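Local structure of BAR/IMD domain-containing adapter protein 2-like 2 (Mus musculus, 3OK8) at residues S20-F25 with F116-C121; Y11-A16 with E173-A178; N38-F43 with V93-F98; A133-C138 with E158-L163. The protein binds phosphoinositides and induces planar or gently curved membrane structures through its dimeric IMD (I-BAR) domain, the part described here. All coordinates share one frame; numbering follows the deposited sequence.

Interaction 1 of 4, residues S20-F25 with F116-C121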
# COMPACT_ATOMS: atom_id res chain seq x y z
N SER A 20 -24.88 -23.50 -10.82
CA SER A 20 -23.58 -23.06 -10.31
C SER A 20 -23.41 -21.57 -10.58
O SER A 20 -22.89 -20.83 -9.76
CB SER A 20 -22.43 -23.82 -10.96
OG SER A 20 -22.13 -25.02 -10.28
N ILE A 21 -23.84 -21.15 -11.77
CA ILE A 21 -23.70 -19.76 -12.17
C ILE A 21 -24.60 -18.87 -11.32
O ILE A 21 -24.19 -17.82 -10.86
CB ILE A 21 -24.03 -19.58 -13.67
CG1 ILE A 21 -23.00 -20.31 -14.54
CG2 ILE A 21 -24.12 -18.09 -14.03
CD1 ILE A 21 -23.35 -20.30 -16.03
N MET A 22 -25.84 -19.30 -11.09
CA MET A 22 -26.85 -18.42 -10.52
C MET A 22 -26.75 -18.28 -9.01
O MET A 22 -27.12 -17.25 -8.46
CB MET A 22 -28.25 -18.92 -10.91
CG MET A 22 -28.65 -18.56 -12.33
SD MET A 22 -30.10 -19.46 -12.93
CE MET A 22 -31.40 -18.62 -12.02
N GLU A 23 -26.28 -19.32 -8.34
CA GLU A 23 -26.31 -19.34 -6.88
C GLU A 23 -24.96 -19.70 -6.29
O GLU A 23 -24.85 -20.11 -5.14
CB GLU A 23 -27.43 -20.24 -6.35
CG GLU A 23 -27.30 -21.72 -6.64
CD GLU A 23 -28.52 -22.49 -6.17
OE1 GLU A 23 -29.32 -22.94 -7.02
OE2 GLU A 23 -28.70 -22.63 -4.93
N GLN A 24 -23.92 -19.51 -7.09
CA GLN A 24 -22.57 -19.71 -6.62
C GLN A 24 -21.71 -18.60 -7.19
O GLN A 24 -21.17 -17.77 -6.45
CB GLN A 24 -22.06 -21.08 -7.05
CG GLN A 24 -20.76 -21.50 -6.41
CD GLN A 24 -20.69 -23.01 -6.23
OE1 GLN A 24 -19.77 -23.67 -6.72
NE2 GLN A 24 -21.68 -23.57 -5.53
N PHE A 25 -21.60 -18.55 -8.51
CA PHE A 25 -20.80 -17.54 -9.17
C PHE A 25 -21.41 -16.14 -9.05
O PHE A 25 -20.75 -15.21 -8.58
CB PHE A 25 -20.55 -17.89 -10.63
CG PHE A 25 -19.70 -16.89 -11.35
CD1 PHE A 25 -18.32 -17.00 -11.33
CD2 PHE A 25 -20.28 -15.85 -12.05
CE1 PHE A 25 -17.52 -16.08 -11.99
CE2 PHE A 25 -19.48 -14.92 -12.72
CZ PHE A 25 -18.10 -15.04 -12.68
N PHE A 116 -29.85 -12.70 -17.43
CA PHE A 116 -29.49 -13.28 -18.72
C PHE A 116 -29.41 -14.79 -18.63
O PHE A 116 -30.04 -15.49 -19.42
CB PHE A 116 -28.15 -12.74 -19.19
CG PHE A 116 -27.57 -13.49 -20.36
CD1 PHE A 116 -26.65 -14.51 -20.16
CD2 PHE A 116 -27.92 -13.16 -21.66
CE1 PHE A 116 -26.11 -15.20 -21.23
CE2 PHE A 116 -27.38 -13.84 -22.74
CZ PHE A 116 -26.47 -14.87 -22.52
N ILE A 117 -28.62 -15.28 -17.69
CA ILE A 117 -28.49 -16.71 -17.44
C ILE A 117 -29.80 -17.33 -16.95
O ILE A 117 -30.03 -18.53 -17.15
CB ILE A 117 -27.35 -17.02 -16.45
CG1 ILE A 117 -26.19 -17.73 -17.16
CG2 ILE A 117 -27.83 -17.94 -15.37
CD1 ILE A 117 -25.67 -17.01 -18.37
N LYS A 118 -30.65 -16.52 -16.32
CA LYS A 118 -31.94 -16.98 -15.84
C LYS A 118 -32.87 -17.27 -17.03
O LYS A 118 -33.57 -18.27 -17.04
CB LYS A 118 -32.58 -15.94 -14.92
CG LYS A 118 -33.49 -16.53 -13.86
CD LYS A 118 -34.09 -15.45 -12.97
CE LYS A 118 -35.54 -15.14 -13.32
NZ LYS A 118 -35.73 -14.71 -14.74
N ASP A 119 -32.86 -16.38 -18.01
CA ASP A 119 -33.63 -16.56 -19.24
C ASP A 119 -33.07 -17.71 -20.06
O ASP A 119 -33.81 -18.48 -20.66
CB ASP A 119 -33.61 -15.28 -20.07
CG ASP A 119 -34.43 -14.16 -19.45
OD1 ASP A 119 -35.37 -14.47 -18.68
OD2 ASP A 119 -34.14 -12.98 -19.73
N SER A 120 -31.75 -17.80 -20.11
CA SER A 120 -31.07 -18.88 -20.81
C SER A 120 -31.51 -20.22 -20.23
O SER A 120 -32.00 -21.11 -20.94
CB SER A 120 -29.55 -18.69 -20.68
OG SER A 120 -28.82 -19.65 -21.43
N CYS A 121 -31.35 -20.36 -18.92
CA CYS A 121 -31.78 -21.55 -18.21
C CYS A 121 -33.25 -21.89 -18.44
O CYS A 121 -33.59 -23.05 -18.62
CB CYS A 121 -31.52 -21.39 -16.72
SG CYS A 121 -32.02 -22.81 -15.71

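Interaction 2 of 4, residues Y11-A16 with E173-A178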
# COMPACT_ATOMS: atom_id res chain seq x y z
N TYR A 11 -29.81 -33.55 -18.89
CA TYR A 11 -30.70 -32.56 -18.31
C TYR A 11 -30.21 -32.12 -16.95
O TYR A 11 -30.19 -30.93 -16.66
CB TYR A 11 -32.11 -33.09 -18.16
CG TYR A 11 -33.00 -32.10 -17.45
CD1 TYR A 11 -33.60 -31.07 -18.15
CD2 TYR A 11 -33.22 -32.19 -16.08
CE1 TYR A 11 -34.40 -30.15 -17.51
CE2 TYR A 11 -34.02 -31.28 -15.44
CZ TYR A 11 -34.61 -30.26 -16.16
OH TYR A 11 -35.42 -29.34 -15.54
N ARG A 12 -29.84 -33.08 -16.11
CA ARG A 12 -29.36 -32.79 -14.76
C ARG A 12 -28.01 -32.08 -14.77
O ARG A 12 -27.79 -31.16 -14.00
CB ARG A 12 -29.29 -34.07 -13.92
CG ARG A 12 -30.62 -34.48 -13.29
CD ARG A 12 -30.73 -35.99 -13.05
NE ARG A 12 -29.43 -36.65 -12.97
CZ ARG A 12 -29.09 -37.75 -13.65
NH1 ARG A 12 -29.97 -38.34 -14.46
NH2 ARG A 12 -27.88 -38.27 -13.51
N SER A 13 -27.11 -32.53 -15.65
CA SER A 13 -25.77 -31.97 -15.75
C SER A 13 -25.79 -30.53 -16.24
O SER A 13 -25.03 -29.69 -15.76
CB SER A 13 -24.91 -32.81 -16.68
OG SER A 13 -24.26 -33.84 -15.95
N THR A 14 -26.66 -30.25 -17.20
CA THR A 14 -26.82 -28.89 -17.71
C THR A 14 -27.43 -27.98 -16.65
O THR A 14 -27.13 -26.78 -16.59
CB THR A 14 -27.72 -28.88 -18.96
OG1 THR A 14 -27.19 -29.78 -19.94
CG2 THR A 14 -27.80 -27.49 -19.54
N MET A 15 -28.30 -28.55 -15.83
CA MET A 15 -28.98 -27.80 -14.79
C MET A 15 -28.04 -27.47 -13.64
O MET A 15 -28.13 -26.40 -13.05
CB MET A 15 -30.20 -28.58 -14.29
CG MET A 15 -31.41 -28.43 -15.19
SD MET A 15 -32.12 -26.78 -15.03
CE MET A 15 -32.48 -26.40 -16.73
N ALA A 16 -27.14 -28.39 -13.34
CA ALA A 16 -26.12 -28.19 -12.31
C ALA A 16 -25.22 -27.00 -12.65
O ALA A 16 -24.70 -26.34 -11.76
CB ALA A 16 -25.29 -29.44 -12.16
N GLU A 173 -25.96 -30.14 -27.35
CA GLU A 173 -25.56 -28.78 -27.68
C GLU A 173 -25.76 -27.83 -26.49
O GLU A 173 -24.97 -26.90 -26.28
CB GLU A 173 -26.34 -28.29 -28.89
CG GLU A 173 -26.20 -26.81 -29.19
CD GLU A 173 -24.77 -26.41 -29.56
OE1 GLU A 173 -24.12 -27.19 -30.29
OE2 GLU A 173 -24.31 -25.32 -29.12
N SER A 174 -26.82 -28.06 -25.73
CA SER A 174 -27.15 -27.23 -24.57
C SER A 174 -26.10 -27.35 -23.48
O SER A 174 -25.71 -26.33 -22.88
CB SER A 174 -28.50 -27.63 -24.00
OG SER A 174 -29.54 -27.21 -24.85
N LYS A 175 -25.66 -28.58 -23.23
CA LYS A 175 -24.64 -28.84 -22.21
C LYS A 175 -23.32 -28.15 -22.55
O LYS A 175 -22.65 -27.61 -21.68
CB LYS A 175 -24.41 -30.34 -22.00
CG LYS A 175 -23.58 -30.65 -20.75
CD LYS A 175 -23.32 -32.13 -20.59
CE LYS A 175 -22.61 -32.45 -19.28
NZ LYS A 175 -22.91 -33.84 -18.80
N ARG A 176 -22.96 -28.19 -23.83
CA ARG A 176 -21.77 -27.49 -24.31
C ARG A 176 -21.94 -25.98 -24.19
O ARG A 176 -21.06 -25.28 -23.69
CB ARG A 176 -21.48 -27.90 -25.76
CG ARG A 176 -20.54 -26.98 -26.49
CD ARG A 176 -20.80 -27.02 -28.00
NE ARG A 176 -20.26 -25.83 -28.66
CZ ARG A 176 -20.76 -24.60 -28.53
NH1 ARG A 176 -20.20 -23.58 -29.17
NH2 ARG A 176 -21.82 -24.39 -27.76
N ALA A 177 -23.09 -25.46 -24.62
CA ALA A 177 -23.34 -24.03 -24.53
C ALA A 177 -23.38 -23.52 -23.07
O ALA A 177 -22.96 -22.39 -22.79
CB ALA A 177 -24.61 -23.66 -25.27
N ALA A 178 -23.86 -24.35 -22.16
CA ALA A 178 -23.92 -23.97 -20.75
C ALA A 178 -22.54 -24.00 -20.10
O ALA A 178 -22.21 -23.13 -19.29
CB ALA A 178 -24.88 -24.87 -19.99

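Interaction 3 of 4, residues N38-F43 with V93-F98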
# COMPACT_ATOMS: atom_id res chain seq x y z
N ASN A 38 -14.58 -2.23 0.48
CA ASN A 38 -13.80 -2.21 1.72
C ASN A 38 -12.32 -2.01 1.43
O ASN A 38 -11.63 -1.26 2.10
CB ASN A 38 -13.95 -3.53 2.46
CG ASN A 38 -15.27 -3.66 3.19
OD1 ASN A 38 -16.09 -2.74 3.24
ND2 ASN A 38 -15.48 -4.83 3.78
N TYR A 39 -11.85 -2.74 0.42
CA TYR A 39 -10.47 -2.62 -0.06
C TYR A 39 -10.13 -1.17 -0.47
O TYR A 39 -9.09 -0.63 -0.09
CB TYR A 39 -10.32 -3.57 -1.25
CG TYR A 39 -8.91 -4.01 -1.57
CD1 TYR A 39 -7.80 -3.37 -1.04
CD2 TYR A 39 -8.69 -5.07 -2.44
CE1 TYR A 39 -6.52 -3.79 -1.35
CE2 TYR A 39 -7.42 -5.49 -2.76
CZ TYR A 39 -6.34 -4.85 -2.22
OH TYR A 39 -5.07 -5.29 -2.56
N LEU A 40 -11.01 -0.55 -1.25
CA LEU A 40 -10.80 0.84 -1.67
C LEU A 40 -10.73 1.77 -0.47
O LEU A 40 -9.85 2.62 -0.40
CB LEU A 40 -11.94 1.31 -2.58
CG LEU A 40 -11.93 0.83 -4.02
CD1 LEU A 40 -13.32 1.00 -4.63
CD2 LEU A 40 -10.89 1.58 -4.82
N ARG A 41 -11.69 1.63 0.44
CA ARG A 41 -11.73 2.49 1.62
C ARG A 41 -10.46 2.36 2.45
O ARG A 41 -9.94 3.36 2.94
CB ARG A 41 -13.00 2.24 2.45
CG ARG A 41 -14.26 2.84 1.82
CD ARG A 41 -15.50 2.68 2.72
NE ARG A 41 -15.94 1.29 2.79
CZ ARG A 41 -16.90 0.75 2.03
NH1 ARG A 41 -17.54 1.49 1.13
NH2 ARG A 41 -17.23 -0.52 2.17
N ALA A 42 -9.94 1.15 2.61
CA ALA A 42 -8.64 0.98 3.26
C ALA A 42 -7.54 1.71 2.51
O ALA A 42 -6.72 2.38 3.13
CB ALA A 42 -8.27 -0.48 3.42
N PHE A 43 -7.52 1.57 1.18
CA PHE A 43 -6.58 2.32 0.34
C PHE A 43 -6.65 3.82 0.57
O PHE A 43 -5.63 4.48 0.70
CB PHE A 43 -6.88 2.09 -1.15
CG PHE A 43 -6.11 0.96 -1.78
CD1 PHE A 43 -4.73 1.04 -1.95
CD2 PHE A 43 -6.78 -0.17 -2.26
CE1 PHE A 43 -4.02 0.00 -2.55
CE2 PHE A 43 -6.08 -1.21 -2.87
CZ PHE A 43 -4.70 -1.13 -3.01
N VAL A 93 -3.87 5.82 -9.29
CA VAL A 93 -4.22 5.49 -10.66
C VAL A 93 -4.65 4.04 -10.75
O VAL A 93 -5.69 3.73 -11.31
CB VAL A 93 -3.03 5.70 -11.63
CG1 VAL A 93 -3.48 5.44 -13.06
CG2 VAL A 93 -2.44 7.11 -11.47
N VAL A 94 -3.82 3.17 -10.19
CA VAL A 94 -4.14 1.75 -10.04
C VAL A 94 -5.43 1.55 -9.24
O VAL A 94 -6.27 0.71 -9.59
CB VAL A 94 -3.00 1.05 -9.29
CG1 VAL A 94 -3.22 -0.45 -9.24
CG2 VAL A 94 -1.66 1.42 -9.92
N VAL A 95 -5.57 2.31 -8.16
CA VAL A 95 -6.77 2.29 -7.32
C VAL A 95 -8.00 2.70 -8.11
O VAL A 95 -9.11 2.22 -7.86
CB VAL A 95 -6.64 3.24 -6.10
CG1 VAL A 95 -7.85 3.11 -5.19
CG2 VAL A 95 -5.35 2.99 -5.32
N GLN A 96 -7.81 3.59 -9.08
CA GLN A 96 -8.95 4.06 -9.86
C GLN A 96 -9.32 3.10 -10.97
O GLN A 96 -10.48 3.02 -11.38
CB GLN A 96 -8.70 5.47 -10.40
CG GLN A 96 -9.98 6.28 -10.57
CD GLN A 96 -10.83 6.35 -9.29
OE1 GLN A 96 -12.04 6.58 -9.36
NE2 GLN A 96 -10.20 6.15 -8.13
N THR A 97 -8.33 2.35 -11.47
CA THR A 97 -8.57 1.25 -12.40
C THR A 97 -9.41 0.16 -11.72
O THR A 97 -10.41 -0.32 -12.27
CB THR A 97 -7.24 0.63 -12.90
OG1 THR A 97 -6.53 1.59 -13.69
CG2 THR A 97 -7.50 -0.62 -13.74
N PHE A 98 -8.97 -0.23 -10.53
CA PHE A 98 -9.69 -1.15 -9.66
C PHE A 98 -11.14 -0.73 -9.48
O PHE A 98 -12.05 -1.53 -9.62
CB PHE A 98 -8.98 -1.22 -8.31
CG PHE A 98 -9.48 -2.31 -7.40
CD1 PHE A 98 -9.44 -2.13 -6.04
CD2 PHE A 98 -9.98 -3.50 -7.91
CE1 PHE A 98 -9.88 -3.12 -5.18
CE2 PHE A 98 -10.43 -4.50 -7.06
CZ PHE A 98 -10.38 -4.31 -5.68

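Interaction 4 of 4, residues A133-C138 with E158-L163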
# COMPACT_ATOMS: atom_id res chain seq x y z
N ALA A 133 -41.99 -34.21 -24.08
CA ALA A 133 -43.41 -34.50 -24.15
C ALA A 133 -43.83 -34.96 -25.54
O ALA A 133 -44.44 -36.01 -25.70
CB ALA A 133 -44.22 -33.29 -23.73
N ASN A 134 -43.51 -34.15 -26.55
CA ASN A 134 -43.84 -34.48 -27.93
C ASN A 134 -43.21 -35.79 -28.36
O ASN A 134 -43.73 -36.47 -29.25
CB ASN A 134 -43.44 -33.35 -28.88
CG ASN A 134 -44.52 -32.30 -29.03
OD1 ASN A 134 -45.71 -32.59 -28.88
ND2 ASN A 134 -44.12 -31.07 -29.32
N LEU A 135 -42.10 -36.15 -27.73
CA LEU A 135 -41.42 -37.39 -28.07
C LEU A 135 -42.10 -38.60 -27.44
O LEU A 135 -42.47 -39.53 -28.15
CB LEU A 135 -39.95 -37.35 -27.67
CG LEU A 135 -39.14 -38.61 -27.95
CD1 LEU A 135 -39.36 -39.10 -29.38
CD2 LEU A 135 -37.66 -38.33 -27.70
N GLU A 136 -42.27 -38.60 -26.13
CA GLU A 136 -42.81 -39.76 -25.43
C GLU A 136 -44.25 -40.03 -25.81
O GLU A 136 -44.74 -41.15 -25.65
CB GLU A 136 -42.70 -39.59 -23.91
CG GLU A 136 -43.89 -38.93 -23.23
CD GLU A 136 -43.68 -38.73 -21.74
OE1 GLU A 136 -42.76 -39.38 -21.17
OE2 GLU A 136 -44.41 -37.92 -21.12
N LYS A 137 -44.94 -39.01 -26.32
CA LYS A 137 -46.32 -39.19 -26.75
C LYS A 137 -46.34 -39.85 -28.12
O LYS A 137 -47.19 -40.69 -28.39
CB LYS A 137 -47.07 -37.87 -26.78
CG LYS A 137 -47.38 -37.37 -28.18
CD LYS A 137 -48.47 -36.31 -28.11
CE LYS A 137 -49.63 -36.81 -27.27
NZ LYS A 137 -50.52 -35.72 -26.79
N CYS A 138 -45.41 -39.46 -28.98
CA CYS A 138 -45.27 -40.09 -30.28
C CYS A 138 -44.91 -41.56 -30.09
O CYS A 138 -45.33 -42.40 -30.87
CB CYS A 138 -44.20 -39.39 -31.12
SG CYS A 138 -44.80 -38.01 -32.14
N GLU A 158 -40.29 -43.74 -37.91
CA GLU A 158 -39.27 -42.79 -38.36
C GLU A 158 -39.50 -41.40 -37.79
O GLU A 158 -38.56 -40.66 -37.53
CB GLU A 158 -39.21 -42.76 -39.89
CG GLU A 158 -39.04 -41.38 -40.50
CD GLU A 158 -40.37 -40.72 -40.83
OE1 GLU A 158 -40.39 -39.49 -41.04
OE2 GLU A 158 -41.39 -41.44 -40.89
N SER A 159 -40.77 -41.04 -37.60
CA SER A 159 -41.15 -39.77 -37.00
C SER A 159 -40.67 -39.71 -35.54
O SER A 159 -40.28 -38.66 -35.03
CB SER A 159 -42.67 -39.58 -37.08
OG SER A 159 -43.11 -38.40 -36.44
N VAL A 160 -40.68 -40.87 -34.89
CA VAL A 160 -40.21 -40.99 -33.52
C VAL A 160 -38.69 -41.03 -33.46
O VAL A 160 -38.07 -40.40 -32.60
CB VAL A 160 -40.79 -42.25 -32.84
CG1 VAL A 160 -39.93 -42.66 -31.65
CG2 VAL A 160 -42.22 -42.01 -32.41
N ASN A 161 -38.07 -41.76 -34.39
CA ASN A 161 -36.62 -41.91 -34.37
C ASN A 161 -35.87 -40.61 -34.67
O ASN A 161 -34.84 -40.36 -34.08
CB ASN A 161 -36.17 -43.05 -35.30
CG ASN A 161 -36.32 -44.43 -34.65
OD1 ASN A 161 -36.71 -44.54 -33.49
ND2 ASN A 161 -35.99 -45.48 -35.40
N ARG A 162 -36.40 -39.79 -35.58
CA ARG A 162 -35.78 -38.49 -35.87
C ARG A 162 -36.01 -37.53 -34.71
O ARG A 162 -35.14 -36.71 -34.39
CB ARG A 162 -36.32 -37.88 -37.16
CG ARG A 162 -37.62 -37.11 -36.99
CD ARG A 162 -38.27 -36.78 -38.32
NE ARG A 162 -39.73 -36.73 -38.21
CZ ARG A 162 -40.40 -35.69 -37.74
NH1 ARG A 162 -41.73 -35.73 -37.67
NH2 ARG A 162 -39.75 -34.61 -37.33
N LEU A 163 -37.17 -37.64 -34.07
CA LEU A 163 -37.52 -36.80 -32.93
C LEU A 163 -36.55 -37.02 -31.77
O LEU A 163 -36.20 -36.09 -31.04
CB LEU A 163 -38.95 -37.10 -32.50
CG LEU A 163 -39.84 -35.96 -32.02
CD1 LEU A 163 -39.73 -34.77 -32.96
CD2 LEU A 163 -41.28 -36.44 -31.95

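Interaction 1 of 4, residues S20-F25 with F116-C121
M22 and I117 mark the closest backbone approach of the two segments, their CA atoms lying 7.3 Å apart. Both segments are helical and run in nearly opposite senses, with 146° between their N-to-C directions and a closest axis separation of 10.2 Å. The model has a wider, pi-type turn at 21-25, though the position of S20 O, which accepts its closing bond, is doubtful. No hydrogen bond crosses the contact; it is held by apolar side chains, with I117 taken up between I21 and M22. The methyl CG2 of I21 meets CG1 of I117 at 3.8 Å, the two side chains crossing at about a right angle. M22 instead slides past I117 in the opposite direction, and its CG comes to 3.2 Å from I117 CG2, which is tight for two carbons. The chi1 of I117, -111°, lies outside the usual staggered values and fits with some strain at this spot. The methionine chain bends at chi3 (74°, about CG-SD), which places CE 3.5 Å from CG of K118; the lysine chain then bends away at chi3 and chi4, and NZ is hydrogen-bonded to Q122 OE1. Around this joint between the first two helices of the IMD three-helix bundle, helix 153-217 adds R185, which touches I117 and F25, while S120 OG is hydrogen-bonded to Y18 OH and C121 packs on M15 and Y18 of helix 5-66.

Interaction 2 of 4, residues Y11-A16 with E173-A178
T14 and K175 meet where the two backbones come close, CA to CA 5.0 Å, and their side chains cross obliquely. T14 turns OG1 onto the base of the lysine, 3.5 Å from K175 CB; this hydroxyl is hydrogen-bonded to F10 O, one turn back in its own helix, so what it offers K175 is packing. The lysine chain leaves its helix with CG anti to the backbone N (chi1 -168°) and stays extended beyond CG. Its far end reaches S13: K175 CE lies 3.5 Å from S13 CB, a tight carbon pair. NZ is 3.2 Å from S13 OG, but the angle is poor and no hydrogen bond forms; the ammonium makes a cation-pi contact with F10 instead. The segments are helical and run in nearly the same direction, 17° between them with axes 9.2 Å apart, as expected for the first and third helices of the up-down-up three-helix bundle that makes up one subunit of the IMD dimer. An alanine in place of K175 would probably cost F10 its cationic partner and leave S13 without the methylene packing, while the contact of CB with T14 OG1 would remain. The other branch of the threonine, CG2, is anti to the backbone N and reaches across to A178 CB at 3.9 Å. A178 itself also packs on I17 and Y18, and Y124 of helix 71-147 touches T14 and S174.

Interaction 3 of 4, residues N38-F43 with V93-F98
Y39 receives the edge of the F98 ring on its face, in an offset edge-to-face pair with centroids 5.3 Å apart and planes at 75°. Both side chains place CG anti to the backbone N (chi1 -157° for Y39, -170° for F98), which sets CG of each beside the carbonyl carbon. Within the ring pair, F98 CE1 comes nearest, 3.6 Å from Y39 CD2, and Y39 CB lies at the edge of the F98 ring, in its plane. V95 splits its two methyls between partners. CG1, anti to the backbone N, meets L40 CD2 at a tight 3.4 Å; CG2 sits over one face of F43 as a CH-pi contact, 4.2 Å from the ring centroid. L40 CD2 also reaches F98 CD1 at 4.2 Å, linking the aliphatic and aromatic contacts. An alanine at Y39 would probably leave the F98 edge without its aromatic face on this side and open a gap toward the second subunit. The segments belong to antiparallel helices 5-66 and 71-147. Helix 153-217 closes in through L196 on F98, and the second subunit supplies Y53, edge-to-face with F98, plus A50 against Y39 and L46 against F43, placing this contact at the dimer interface.

Interaction 4 of 4, residues A133-C138 with E158-L163
L135 and C138 meet V160 and L163 without any aromatic ring, and the flat group here, the R162 guanidinium, has S159 O over one face, 3.6 Å above its plane and offset toward the rim. That pair stays within one helix and takes no part in joining the two. Across the contact, L135 holds CG anti to the backbone N (chi1 179°), and its CD1 rests 3.7 Å from L163 CB, the two leucines sliding past each other in opposite directions. The same methyl lies 3.7 Å from V160 O, so it touches backbone as well as side chain. The helices are nearly antiparallel, at 149° with axes 9.5 Å apart, and form the hairpin of the second and third helices of the IMD three-helix bundle; M156 and M167, on helix 153-217, pack against C138 and L135 respectively. V160 points CG2 at the cysteine, 3.5 Å from C138 CB and as near to C138 O. The sulfur is turned to L163, with C138 SG 3.9 Å from L163 CD2. That methyl also lies 3.6 Å from the backbone O of N134, a residue modelled in two conformers.

The four contacts sample the three pairings of long helices in one IMD subunit: 5-66 with 71-147 in interactions 1 and 3, 5-66 with 153-217 in interaction 2, and 71-147 with 153-217 in interaction 4. Interactions 1 and 2 are direct neighbours, centres about 12 Å apart, joined where C121 SG packs 3.8 Å from M15 CE. The others are spaced along the rod: interactions 1 and 3 are centred about 29 Å apart, interactions 2 and 4 about 21 Å, and interactions 3 and 4 about 58 Å. Five residues of interaction 3 lie within reach of the second subunit, whereas no other chain of the dimer touches interactions 2 and 4.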